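Local coordinates for protein putative phosphinothricin n-acetyltransferase (Acinetobacter baylyi, PDB 2JLM) that probably transfers the acetyl group of acetyl-CoA to the amino group of L-methionine sulfoximine and L-methionine sulfone, as a GNAT-family acetyltransferase, at residues Cys15-His20 and Ser48-Phe53; Phe61-Ala66 and Phe76-Ser81; Val126-Ile131 and Ala166-Leu171. All coordinates share one frame; numbering follows the deposited sequence.

From the N terminus, strand 7-14 leads through Cys15 into helix 17-34. Interaction 1 closes the first loop by setting the start of that helix against helix 46-58. The chain leaves helix 46-58 and enters strand 63-68, where interaction 2 closes the tight hairpin with strand 73-81. The two contacts touch: Cys15 N approaches Ile63 O in a probable hydrogen bond, and Trp52 packs on Ile63 and Phe76. Interaction 3 joins strands 126-132 and 162-172 of the same mixed sheet, closing a loop that holds helix 136-144 and strand 148-159. The three follow in series, with no nesting or crossing; interactions 1 and 3 lie on opposite sides of the chain's centre.

Interaction 1 of 3, residues Cys15-His20 and Ser48-Phe53; sequences CTEDQH and SMAAWF
Phe53 of helix 46-58 presses its ring against the first turn of helix 17-34, packing together the two helices that link strands 7-14 and 63-68 of the GNAT fold; nearly all the close packing is between it and Glu17. CA of Glu17 stands 3.7 Å from the centroid of the Phe53 ring and 18° off its normal, a CH-pi contact over one face. Glu17 CG lies anti to the backbone N and the chain runs on extended, so its methylenes cross the ring obliquely: CB of Glu17 comes to 3.6 Å from CG of Phe53. The carboxylate plane ends up only 5° from the ring plane. On the opposite face, Trp52 CE3 sits 3.7 Å above the plane of the Phe53 ring, over its centre, so the phenyl group is sandwiched between Glu17 of helix 17-34 and its own neighbour Trp52. Ala21, Ile24 and Ile63 close in further around it.

Outward, the packing thins. OE1 of Glu17 approaches CB of Ala50 at 3.5 Å without a polar bond, while OE2 forms a salt bridge with Arg57, farther along helix 46-58. Asp18 and Gln19 lie on the exposed side of the turn.

The helix start is organised from within Cys15-His20. Thr16 is the N-cap, its side chain accepting from Gln19 N, though the position of OG1 is less certain. Its backbone N donates to ND1 of His20 at 3.0 Å, a nearly straight bond (163°) lying close to the imidazole plane.

No hydrogen bond joins the two segments, so the apolar ring and the aliphatic part of Glu17 hold them together. Because ND1 of His20 accepts a hydrogen bond from Thr16 N, a neutral ring with its proton on NE2 is the likely form.

Interaction 2 of 3, residues Phe61-Ala66 and Phe76-Ser81; sequences FPIIGA and FASWGS
Pro62 stands on the indole face of Trp79 with its CG-CD edge, the two rings crossing at about a right angle: its CG is 3.5 Å from the centroid of the six-membered ring of Trp79, 6° off the normal, a CH-pi contact over the face. Phe61 meets the same indole from its pyrrole end, CD1 of Phe61 coming to 3.6 Å from CD1 of Trp79, with the two ring planes inclined at 67°. The phenyl face of Phe61 receives Gly80 CA 3.8 Å from its centroid, another CH-pi contact.

These groups are held in place by an antiparallel pairing. Ile64 and Ala77 form a hydrogen-bonded pair, with Ile64 N to Ala77 O at 2.9 Å and Ala77 N to Ile64 O at 2.8 Å. Nearer Pro62 a side chain serves instead: Ser78 OG, anti to its backbone N, donates to Pro62 O at 2.7 Å in the carbonyl plane, and also bonds Lys56 NZ.

The two strands form a beta hairpin within the central GNAT sheet. Ile63 and Phe76 face helices 46-58 and 17-34, whereas Ile64 and Trp79 pack on helix 107-121. Strand 7-14 flanks the hairpin next to 63-68, and strand 91-98 next to 73-81.

Interaction 3 of 3, residues Val126-Ile131 and Ala166-Leu171; sequences VMVGCI and AAFYQL
A cysteine sulfur beside a phenyl ring marks this strand pair: Cys130 SG, anti to its backbone N, lies 4.2 Å from the ring centroid of Phe168 in an oblique sulfur-aromatic approach, and also meets Ala166 CB at 4.0 Å. Val128 comes to the edge of the same ring, its CG1 near the ring plane and 3.9 Å from Phe168 CD2. Val128, Cys130, Phe168 and Gln170 share one face of the sheet, where a second subunit packs: its Ile153 touches Val128 and its Tyr88 touches Cys130. The amide of Gln170 uses OE1 for Ser150, while NE2 bonds Thr172 and Gln154 O of that second subunit.

On the other face, Ile131 crosses Tyr169 at about a right angle, with CD1 of Ile131 3.7 Å from CD1 of Tyr169. Met127 and Leu171 lie side by side. Helices 107-121 and 136-144 cover this face, through Met127 and Leu171 for the first and Ile131 and Tyr169 for the second.

Strand 126-132 lies between 91-98 and 162-172 in the mixed GNAT sheet. Six backbone hydrogen bonds fasten the antiparallel strands, two at each of the pairs Met127-Leu171, Gly129-Tyr169 and Ile131-Ala167. Tyr169 N to Gly129 O is the straightest, 2.9 Å at 177°. The return bond, Gly129 N to Tyr169 O, is 2.7 Å.

The unbroken bonding joins the strands into one continuous sheet with different chemistry on its two sides: largely apolar packing against helices on one, and on the other an aromatic and sulfur surface whose buried Gln170 amide has partners on both subunits.

Interaction 1 of 3, residues Cys15-His20 and Ser48-Phe53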
loop_
_atom_site.group_PDB
_atom_site.type_symbol
_atom_site.label_atom_id
_atom_site.label_comp_id
_atom_site.label_asym_id
_atom_site.label_seq_id
_atom_site.Cartn_x
_atom_site.Cartn_y
_atom_site.Cartn_z
ATOM N N CYS D 15 -10.584 11.291 -2.638
ATOM C CA CYS D 15 -10.022 12.604 -2.921
ATOM C C CYS D 15 -8.502 12.587 -3.076
ATOM O O CYS D 15 -7.794 11.894 -2.344
ATOM C CB CYS D 15 -10.447 13.617 -1.868
ATOM S SG CYS D 15 -12.206 13.902 -1.895
ATOM N N THR D 16 -8.024 13.351 -4.056
ATOM C CA THR D 16 -6.599 13.498 -4.323
ATOM C C THR D 16 -6.262 14.981 -4.303
ATOM O O THR D 16 -7.142 15.823 -4.517
ATOM C CB THR D 16 -6.214 12.922 -5.707
ATOM O OG1 THR D 16 -6.480 13.891 -6.728
ATOM C CG2 THR D 16 -6.994 11.645 -6.004
ATOM N N GLU D 17 -4.996 15.302 -4.049
ATOM C CA GLU D 17 -4.564 16.697 -3.999
ATOM C C GLU D 17 -4.716 17.365 -5.367
ATOM O O GLU D 17 -5.128 18.527 -5.471
ATOM C CB GLU D 17 -3.118 16.799 -3.511
ATOM C CG GLU D 17 -2.666 18.227 -3.271
ATOM C CD GLU D 17 -1.201 18.333 -2.897
ATOM O OE1 GLU D 17 -0.719 19.475 -2.735
ATOM O OE2 GLU D 17 -0.534 17.284 -2.764
ATOM N N ASP D 18 -4.391 16.619 -6.418
ATOM C CA ASP D 18 -4.519 17.136 -7.773
ATOM C C ASP D 18 -5.966 17.527 -8.099
ATOM O O ASP D 18 -6.228 18.638 -8.553
ATOM C CB ASP D 18 -3.981 16.128 -8.796
ATOM C CG ASP D 18 -4.747 14.815 -8.787
ATOM N N GLN D 19 -6.907 16.624 -7.842
ATOM C CA GLN D 19 -8.294 16.834 -8.253
ATOM C C GLN D 19 -9.131 17.686 -7.299
ATOM O O GLN D 19 -10.108 18.306 -7.718
ATOM C CB GLN D 19 -9.005 15.489 -8.463
ATOM C CG GLN D 19 -8.468 14.642 -9.602
ATOM C CD GLN D 19 -9.320 13.412 -9.855
ATOM N N HIS D 20 -8.764 17.720 -6.021
ATOM C CA HIS D 20 -9.696 18.226 -5.014
ATOM C C HIS D 20 -9.181 19.314 -4.068
ATOM O O HIS D 20 -9.953 19.850 -3.272
ATOM C CB HIS D 20 -10.258 17.052 -4.215
ATOM C CG HIS D 20 -10.938 16.024 -5.062
ATOM N ND1 HIS D 20 -10.373 14.800 -5.348
ATOM C CD2 HIS D 20 -12.140 16.039 -5.691
ATOM C CE1 HIS D 20 -11.198 14.103 -6.112
ATOM N NE2 HIS D 20 -12.277 14.832 -6.332
ATOM N N SER D 48 -0.669 25.613 3.101
ATOM C CA SER D 48 -1.055 24.843 4.280
ATOM C C SER D 48 -1.852 23.607 3.892
ATOM O O SER D 48 -1.719 22.548 4.510
ATOM C CB SER D 48 -1.873 25.706 5.243
ATOM N N MET D 49 -2.677 23.752 2.859
ATOM C CA MET D 49 -3.510 22.660 2.365
ATOM C C MET D 49 -2.670 21.577 1.682
ATOM O O MET D 49 -3.074 20.413 1.616
ATOM C CB MET D 49 -4.579 23.204 1.406
ATOM C CG MET D 49 -5.772 22.281 1.171
ATOM S SD MET D 49 -6.632 21.784 2.680
ATOM C CE MET D 49 -6.654 23.321 3.607
ATOM N N ALA D 50 -1.498 21.962 1.185
ATOM C CA ALA D 50 -0.600 21.018 0.524
ATOM C C ALA D 50 0.089 20.111 1.540
ATOM O O ALA D 50 0.350 18.937 1.263
ATOM C CB ALA D 50 0.430 21.762 -0.319
ATOM N N ALA D 51 0.389 20.662 2.713
ATOM C CA ALA D 51 0.950 19.873 3.805
ATOM C C ALA D 51 -0.120 18.927 4.321
ATOM O O ALA D 51 0.132 17.741 4.539
ATOM C CB ALA D 51 1.445 20.779 4.921
ATOM N N TRP D 52 -1.318 19.473 4.513
ATOM C CA TRP D 52 -2.488 18.686 4.886
ATOM C C TRP D 52 -2.571 17.433 4.022
ATOM O O TRP D 52 -2.688 16.327 4.542
ATOM C CB TRP D 52 -3.750 19.534 4.725
ATOM C CG TRP D 52 -5.017 18.942 5.288
ATOM C CD1 TRP D 52 -5.444 18.996 6.585
ATOM C CD2 TRP D 52 -6.040 18.251 4.560
ATOM N NE1 TRP D 52 -6.660 18.367 6.711
ATOM C CE2 TRP D 52 -7.048 17.904 5.482
ATOM C CE3 TRP D 52 -6.198 17.888 3.219
ATOM C CZ2 TRP D 52 -8.193 17.213 5.107
ATOM C CZ3 TRP D 52 -7.341 17.200 2.848
ATOM C CH2 TRP D 52 -8.321 16.870 3.787
ATOM N N PHE D 53 -2.495 17.593 2.704
ATOM C CA PHE D 53 -2.569 16.427 1.834
ATOM C C PHE D 53 -1.403 15.484 2.086
ATOM O O PHE D 53 -1.566 14.261 2.077
ATOM C CB PHE D 53 -2.655 16.830 0.363
ATOM C CG PHE D 53 -4.046 17.168 -0.079
ATOM C CD1 PHE D 53 -4.481 18.484 -0.099
ATOM C CD2 PHE D 53 -4.928 16.170 -0.450
ATOM C CE1 PHE D 53 -5.765 18.798 -0.496
ATOM C CE2 PHE D 53 -6.218 16.477 -0.850
ATOM C CZ PHE D 53 -6.636 17.793 -0.873
#

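Interaction 2 of 3, residues Phe61-Ala66 and Phe76-Ser81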
loop_
_atom_site.group_PDB
_atom_site.type_symbol
_atom_site.label_atom_id
_atom_site.label_comp_id
_atom_site.label_asym_id
_atom_site.label_seq_id
_atom_site.Cartn_x
_atom_site.Cartn_y
_atom_site.Cartn_z
ATOM N N PHE D 61 -4.039 7.975 5.588
ATOM C CA PHE D 61 -5.322 8.470 6.069
ATOM C C PHE D 61 -6.267 8.682 4.895
ATOM O O PHE D 61 -5.937 9.404 3.947
ATOM C CB PHE D 61 -5.143 9.788 6.822
ATOM C CG PHE D 61 -4.414 9.644 8.134
ATOM C CD1 PHE D 61 -4.426 8.439 8.824
ATOM C CD2 PHE D 61 -3.747 10.717 8.684
ATOM C CE1 PHE D 61 -3.765 8.309 10.033
ATOM C CE2 PHE D 61 -3.082 10.598 9.894
ATOM C CZ PHE D 61 -3.094 9.393 10.569
ATOM N N PRO D 62 -7.448 8.058 4.947
ATOM C CA PRO D 62 -8.369 8.175 3.810
ATOM C C PRO D 62 -8.962 9.576 3.698
ATOM O O PRO D 62 -9.117 10.271 4.703
ATOM C CB PRO D 62 -9.466 7.158 4.143
ATOM C CG PRO D 62 -9.424 7.029 5.636
ATOM C CD PRO D 62 -8.012 7.280 6.063
ATOM N N ILE D 63 -9.262 9.997 2.477
ATOM C CA ILE D 63 -10.092 11.175 2.262
ATOM C C ILE D 63 -11.212 10.757 1.318
ATOM O O ILE D 63 -10.986 10.562 0.124
ATOM C CB ILE D 63 -9.302 12.356 1.663
ATOM C CG1 ILE D 63 -7.928 12.498 2.328
ATOM C CG2 ILE D 63 -10.078 13.661 1.808
ATOM C CD1 ILE D 63 -7.118 13.659 1.758
ATOM N N ILE D 64 -12.412 10.589 1.864
ATOM C CA ILE D 64 -13.548 10.097 1.093
ATOM C C ILE D 64 -14.477 11.243 0.707
ATOM O O ILE D 64 -14.989 11.961 1.563
ATOM C CB ILE D 64 -14.333 9.026 1.871
ATOM C CG1 ILE D 64 -13.414 7.866 2.265
ATOM C CG2 ILE D 64 -15.480 8.496 1.042
ATOM C CD1 ILE D 64 -14.124 6.761 3.086
ATOM N N GLY D 65 -14.684 11.421 -0.592
ATOM C CA GLY D 65 -15.479 12.532 -1.079
ATOM C C GLY D 65 -16.806 12.102 -1.671
ATOM O O GLY D 65 -17.011 10.930 -1.994
ATOM N N ALA D 66 -17.722 13.055 -1.796
ATOM C CA ALA D 66 -19.004 12.803 -2.444
ATOM C C ALA D 66 -19.138 13.781 -3.602
ATOM O O ALA D 66 -18.938 14.989 -3.430
ATOM C CB ALA D 66 -20.153 12.964 -1.458
ATOM N N PHE D 76 -16.635 16.009 2.009
ATOM C CA PHE D 76 -15.656 14.950 2.229
ATOM C C PHE D 76 -15.562 14.541 3.699
ATOM O O PHE D 76 -16.004 15.259 4.597
ATOM C CB PHE D 76 -14.282 15.373 1.697
ATOM C CG PHE D 76 -13.648 16.490 2.469
ATOM C CD1 PHE D 76 -12.696 16.226 3.440
ATOM C CD2 PHE D 76 -14.010 17.809 2.232
ATOM C CE1 PHE D 76 -12.110 17.261 4.162
ATOM C CE2 PHE D 76 -13.430 18.843 2.949
ATOM C CZ PHE D 76 -12.481 18.567 3.915
ATOM N N ALA D 77 -15.012 13.363 3.944
ATOM C CA ALA D 77 -14.795 12.910 5.304
ATOM C C ALA D 77 -13.389 12.361 5.362
ATOM O O ALA D 77 -12.843 11.934 4.348
ATOM C CB ALA D 77 -15.800 11.845 5.692
ATOM N N SER D 78 -12.795 12.379 6.544
ATOM C CA SER D 78 -11.418 11.951 6.675
ATOM C C SER D 78 -11.130 11.660 8.142
ATOM O O SER D 78 -11.956 11.948 9.006
ATOM C CB SER D 78 -10.499 13.053 6.157
ATOM O OG SER D 78 -9.150 12.617 6.102
ATOM N N TRP D 79 -9.973 11.068 8.424
ATOM C CA TRP D 79 -9.494 10.987 9.802
ATOM C C TRP D 79 -8.000 11.253 9.899
ATOM O O TRP D 79 -7.297 11.284 8.898
ATOM C CB TRP D 79 -9.870 9.661 10.480
ATOM C CG TRP D 79 -9.113 8.463 10.012
ATOM C CD1 TRP D 79 -7.760 8.278 10.055
ATOM C CD2 TRP D 79 -9.664 7.258 9.462
ATOM N NE1 TRP D 79 -7.434 7.049 9.549
ATOM C CE2 TRP D 79 -8.583 6.401 9.178
ATOM C CE3 TRP D 79 -10.960 6.829 9.170
ATOM C CZ2 TRP D 79 -8.762 5.141 8.619
ATOM C CZ3 TRP D 79 -11.134 5.579 8.615
ATOM C CH2 TRP D 79 -10.040 4.749 8.342
ATOM N N GLY D 80 -7.540 11.485 11.119
ATOM C CA GLY D 80 -6.141 11.693 11.404
ATOM C C GLY D 80 -5.853 11.172 12.798
ATOM O O GLY D 80 -6.699 10.530 13.431
ATOM N N SER D 81 -4.663 11.456 13.294
ATOM C CA SER D 81 -4.308 11.039 14.638
ATOM C C SER D 81 -5.258 11.695 15.640
ATOM O O SER D 81 -5.617 12.859 15.478
ATOM C CB SER D 81 -2.859 11.437 14.939
ATOM O OG SER D 81 -2.316 10.622 15.961
#

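Interaction 3 of 3, residues Val126-Ile131 and Ala166-Leu171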
loop_
_atom_site.group_PDB
_atom_site.type_symbol
_atom_site.label_atom_id
_atom_site.label_comp_id
_atom_site.label_asym_id
_atom_site.label_seq_id
_atom_site.Cartn_x
_atom_site.Cartn_y
_atom_site.Cartn_z
ATOM N N VAL D 126 -11.144 2.569 17.746
ATOM C CA VAL D 126 -11.993 3.664 18.193
ATOM C C VAL D 126 -11.925 4.857 17.234
ATOM O O VAL D 126 -10.847 5.302 16.857
ATOM C CB VAL D 126 -11.587 4.162 19.604
ATOM C CG1 VAL D 126 -12.321 5.434 19.932
ATOM C CG2 VAL D 126 -11.867 3.101 20.670
ATOM N N MET D 127 -13.083 5.375 16.846
ATOM C CA MET D 127 -13.144 6.645 16.135
ATOM C C MET D 127 -13.652 7.710 17.087
ATOM O O MET D 127 -14.693 7.532 17.714
ATOM C CB MET D 127 -14.104 6.544 14.951
ATOM C CG MET D 127 -13.707 5.499 13.920
ATOM S SD MET D 127 -14.941 5.399 12.613
ATOM C CE MET D 127 -14.901 7.054 11.955
ATOM N N VAL D 128 -12.926 8.812 17.206
ATOM C CA VAL D 128 -13.372 9.910 18.064
ATOM C C VAL D 128 -13.777 11.105 17.242
ATOM O O VAL D 128 -13.013 11.575 16.395
ATOM C CB VAL D 128 -12.259 10.386 18.989
ATOM C CG1 VAL D 128 -12.721 11.619 19.789
ATOM C CG2 VAL D 128 -11.816 9.255 19.905
ATOM N N GLY D 129 -14.977 11.606 17.496
ATOM C CA GLY D 129 -15.377 12.893 16.953
ATOM C C GLY D 129 -15.394 13.978 18.022
ATOM O O GLY D 129 -15.895 13.784 19.128
ATOM N N CYS D 130 -14.841 15.131 17.693
ATOM C CA CYS D 130 -14.850 16.251 18.609
ATOM C C CYS D 130 -15.795 17.348 18.100
ATOM O O CYS D 130 -15.543 17.961 17.073
ATOM C CB CYS D 130 -13.433 16.795 18.783
ATOM S SG CYS D 130 -13.323 18.132 19.979
ATOM N N ILE D 131 -16.877 17.584 18.839
ATOM C CA ILE D 131 -18.001 18.421 18.383
ATOM C C ILE D 131 -18.320 19.531 19.395
ATOM O O ILE D 131 -18.347 19.285 20.606
ATOM C CB ILE D 131 -19.260 17.553 18.248
ATOM C CG1 ILE D 131 -18.982 16.354 17.335
ATOM C CG2 ILE D 131 -20.436 18.369 17.746
ATOM C CD1 ILE D 131 -19.939 15.194 17.532
ATOM N N ALA D 166 -16.170 21.536 24.184
ATOM C CA ALA D 166 -15.793 20.522 23.210
ATOM C C ALA D 166 -16.305 19.156 23.667
ATOM O O ALA D 166 -15.779 18.578 24.613
ATOM C CB ALA D 166 -14.294 20.491 23.048
ATOM N N ALA D 167 -17.344 18.650 23.010
ATOM C CA ALA D 167 -17.893 17.351 23.380
ATOM C C ALA D 167 -17.161 16.268 22.609
ATOM O O ALA D 167 -16.805 16.464 21.445
ATOM C CB ALA D 167 -19.379 17.292 23.089
ATOM N N PHE D 168 -16.921 15.135 23.263
ATOM C CA PHE D 168 -16.260 14.020 22.600
ATOM C C PHE D 168 -17.206 12.867 22.423
ATOM O O PHE D 168 -17.866 12.430 23.362
ATOM C CB PHE D 168 -15.008 13.587 23.364
ATOM C CG PHE D 168 -13.911 14.601 23.319
ATOM C CD1 PHE D 168 -13.870 15.635 24.241
ATOM C CD2 PHE D 168 -12.944 14.549 22.330
ATOM C CE1 PHE D 168 -12.868 16.584 24.190
ATOM C CE2 PHE D 168 -11.939 15.499 22.272
ATOM C CZ PHE D 168 -11.899 16.514 23.206
ATOM N N TYR D 169 -17.287 12.389 21.192
ATOM C CA TYR D 169 -18.082 11.212 20.891
ATOM C C TYR D 169 -17.163 10.136 20.307
ATOM O O TYR D 169 -16.253 10.424 19.517
ATOM C CB TYR D 169 -19.247 11.574 19.950
ATOM C CG TYR D 169 -20.340 12.337 20.676
ATOM C CD1 TYR D 169 -20.208 13.690 20.938
ATOM C CD2 TYR D 169 -21.479 11.687 21.149
ATOM C CE1 TYR D 169 -21.193 14.395 21.633
ATOM C CE2 TYR D 169 -22.470 12.380 21.840
ATOM C CZ TYR D 169 -22.318 13.734 22.076
ATOM O OH TYR D 169 -23.288 14.429 22.764
ATOM N N GLN D 170 -17.379 8.896 20.710
ATOM C CA GLN D 170 -16.517 7.825 20.235
ATOM C C GLN D 170 -17.340 6.640 19.766
ATOM O O GLN D 170 -18.440 6.373 20.275
ATOM C CB GLN D 170 -15.560 7.375 21.343
ATOM C CG GLN D 170 -16.216 6.396 22.342
ATOM C CD GLN D 170 -15.240 5.902 23.372
ATOM O OE1 GLN D 170 -14.994 6.564 24.384
ATOM N NE2 GLN D 170 -14.664 4.731 23.122
ATOM N N LEU D 171 -16.798 5.926 18.789
ATOM C CA LEU D 171 -17.419 4.708 18.307
ATOM C C LEU D 171 -16.391 3.597 18.454
ATOM O O LEU D 171 -15.291 3.692 17.906
ATOM C CB LEU D 171 -17.810 4.877 16.841
ATOM C CG LEU D 171 -18.232 3.617 16.087
ATOM C CD1 LEU D 171 -19.596 3.154 16.583
ATOM C CD2 LEU D 171 -18.254 3.881 14.584
#